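Local coordinates for protein giardin subunit alpha-1 (Giardia intestinalis, PDB 4EVF) that binds calcium and phosphatidylserine-containing membranes as an annexin and takes part in attachment of the parasite to the intestinal mucosa, at residues A[102-107]-A[143-147]. Numbering follows the deposited sequence.
Sequences CTPEDW and WMAHE
His-146 lies with its imidazole between Pro-104 and the carbonyl oxygen of Trp-143, near the end of helix 135-145, and Trp-107 meets it from a third side. The proline makes a CH-pi contact, its CA standing 3.9 Å from the centroid of the imidazole over one face; its CB reaches ND1 of His-146 at 3.7 Å. The opposite face lies over O of Trp-143. Positive phi at His-146 marks where the chain leaves helix 135-145, and chi1 of -72° sets the ring beside its own backbone N, across the helix end. Trp-107 approaches at the imidazole edge: its CD1 lies 3.3 Å from CD2 of His-146, the planes inclined at 47°, neither stacked nor T-shaped. With CG of Trp-107 anti to the backbone N (chi1 -180°), its indole extends past the histidine to Met-144, whose bent thioether makes an oblique Met-aromatic contact, SD of Met-144 4.9 Å from the centroid of the six-membered ring of Trp-107.

A water lies between the segments. It accepts from NE1 of Trp-143 at 2.8 Å; its approach to O of Cys-102, modelled at 2.4 Å, is too short to be trusted, and the bridge is tentative. The helix start just beyond is N-capped by Thr-103, whose OG1 accepts from N of Asp-106 at 3.1 Å.

Within the annexin fold, the contact joins the beginning of helix 104-118 to the end of helix 135-145, around the end of the predicted second annexin repeat. Val-99 of helix 92-100 touches both tryptophans and Met-144, Leu-122 of helix 122-130 packs on Trp-107 and Met-144, and helix 211-225 borders Trp-143.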
loop_
_atom_site.group_PDB
_atom_site.type_symbol
_atom_site.label_atom_id
_atom_site.label_comp_id
_atom_site.label_asym_id
_atom_site.label_seq_id
_atom_site.Cartn_x
_atom_site.Cartn_y
_atom_site.Cartn_z
ATOM N N CYS A 102 -2.340 4.222 0.406
ATOM C CA CYS A 102 -3.755 4.126 0.735
ATOM C C CYS A 102 -4.495 5.309 0.118
ATOM O O CYS A 102 -4.019 6.437 0.157
ATOM C CB CYS A 102 -3.929 4.121 2.247
ATOM S SG CYS A 102 -5.590 3.793 2.854
ATOM N N THR A 103 -5.652 5.044 -0.468
ATOM C CA THR A 103 -6.489 6.125 -0.988
ATOM C C THR A 103 -7.258 6.749 0.183
ATOM O O THR A 103 -7.500 6.087 1.188
ATOM C CB THR A 103 -7.489 5.572 -2.007
ATOM O OG1 THR A 103 -8.400 4.705 -1.331
ATOM C CG2 THR A 103 -6.777 4.765 -3.082
ATOM N N PRO A 104 -7.649 8.026 0.064
ATOM C CA PRO A 104 -8.406 8.640 1.160
ATOM C C PRO A 104 -9.705 7.896 1.469
ATOM O O PRO A 104 -10.080 7.791 2.639
ATOM C CB PRO A 104 -8.687 10.070 0.660
ATOM C CG PRO A 104 -8.337 10.078 -0.778
ATOM C CD PRO A 104 -7.343 8.983 -1.010
ATOM N N GLU A 105 -10.371 7.376 0.437
ATOM C CA GLU A 105 -11.604 6.617 0.618
ATOM C C GLU A 105 -11.362 5.394 1.499
ATOM O O GLU A 105 -12.064 5.158 2.485
ATOM C CB GLU A 105 -12.163 6.177 -0.740
ATOM C CG GLU A 105 -12.576 7.332 -1.659
ATOM C CD GLU A 105 -11.400 8.169 -2.180
ATOM O OE1 GLU A 105 -10.255 7.677 -2.187
ATOM O OE2 GLU A 105 -11.629 9.334 -2.586
ATOM N N ASP A 106 -10.354 4.613 1.135
ATOM C CA ASP A 106 -10.014 3.421 1.900
ATOM C C ASP A 106 -9.562 3.770 3.326
ATOM O O ASP A 106 -9.803 3.017 4.272
ATOM C CB ASP A 106 -8.930 2.614 1.165
ATOM C CG ASP A 106 -9.506 1.672 0.112
ATOM O OD1 ASP A 106 -10.741 1.454 0.095
ATOM O OD2 ASP A 106 -8.715 1.133 -0.696
ATOM N N TRP A 107 -8.892 4.903 3.490
ATOM C CA TRP A 107 -8.440 5.279 4.823
ATOM C C TRP A 107 -9.644 5.534 5.701
ATOM O O TRP A 107 -9.724 5.062 6.832
ATOM C CB TRP A 107 -7.576 6.537 4.792
ATOM C CG TRP A 107 -7.110 6.910 6.161
ATOM C CD1 TRP A 107 -7.510 7.976 6.909
ATOM C CD2 TRP A 107 -6.177 6.181 6.966
ATOM N NE1 TRP A 107 -6.864 7.967 8.129
ATOM C CE2 TRP A 107 -6.040 6.875 8.183
ATOM C CE3 TRP A 107 -5.438 5.009 6.771
ATOM C CZ2 TRP A 107 -5.193 6.439 9.199
ATOM C CZ3 TRP A 107 -4.594 4.579 7.788
ATOM C CH2 TRP A 107 -4.477 5.293 8.980
ATOM N N TRP A 143 -0.729 13.394 7.116
ATOM C CA TRP A 143 -1.140 12.504 6.041
ATOM C C TRP A 143 -2.472 11.831 6.349
ATOM O O TRP A 143 -3.365 11.772 5.495
ATOM C CB TRP A 143 -0.082 11.430 5.810
ATOM C CG TRP A 143 -0.239 10.716 4.518
ATOM C CD1 TRP A 143 -1.002 9.609 4.273
ATOM C CD2 TRP A 143 0.402 11.047 3.286
ATOM N NE1 TRP A 143 -0.878 9.237 2.955
ATOM C CE2 TRP A 143 -0.017 10.103 2.330
ATOM C CE3 TRP A 143 1.282 12.061 2.896
ATOM C CZ2 TRP A 143 0.423 10.139 0.998
ATOM C CZ3 TRP A 143 1.721 12.093 1.581
ATOM C CH2 TRP A 143 1.291 11.138 0.649
ATOM N N MET A 144 -2.601 11.322 7.568
ATOM C CA MET A 144 -3.812 10.606 7.977
ATOM C C MET A 144 -5.062 11.486 7.918
ATOM O O MET A 144 -6.179 10.979 7.754
ATOM C CB MET A 144 -3.632 9.994 9.375
ATOM C CG MET A 144 -2.689 8.787 9.376
ATOM S SD MET A 144 -2.288 8.065 10.972
ATOM C CE MET A 144 -3.860 7.514 11.603
ATOM N N ALA A 145 -4.876 12.796 8.036
ATOM C CA ALA A 145 -6.002 13.733 7.993
ATOM C C ALA A 145 -6.634 13.778 6.603
ATOM O O ALA A 145 -7.811 14.119 6.455
ATOM C CB ALA A 145 -5.555 15.131 8.423
ATOM N N HIS A 146 -5.855 13.427 5.584
ATOM C CA HIS A 146 -6.332 13.486 4.208
ATOM C C HIS A 146 -7.082 14.793 3.923
ATOM O O HIS A 146 -8.169 14.792 3.332
ATOM C CB HIS A 146 -7.181 12.259 3.867
ATOM C CG HIS A 146 -6.382 10.999 3.734
ATOM N ND1 HIS A 146 -5.618 10.720 2.621
ATOM C CD2 HIS A 146 -6.196 9.965 4.584
ATOM C CE1 HIS A 146 -5.008 9.560 2.786
ATOM N NE2 HIS A 146 -5.341 9.080 3.969
ATOM N N GLU A 147 -6.489 15.905 4.356
ATOM C CA GLU A 147 -7.002 17.241 4.046
ATOM C C GLU A 147 -6.056 17.914 3.062
ATOM O O GLU A 147 -5.112 18.592 3.463
ATOM C CB GLU A 147 -7.093 18.099 5.308
ATOM C CG GLU A 147 -8.138 17.660 6.326
ATOM C CD GLU A 147 -7.947 18.356 7.665
ATOM O OE1 GLU A 147 -7.016 19.185 7.773
ATOM O OE2 GLU A 147 -8.716 18.073 8.611
HETATM O O HOH W 1 -2.167 7.579 1.178
#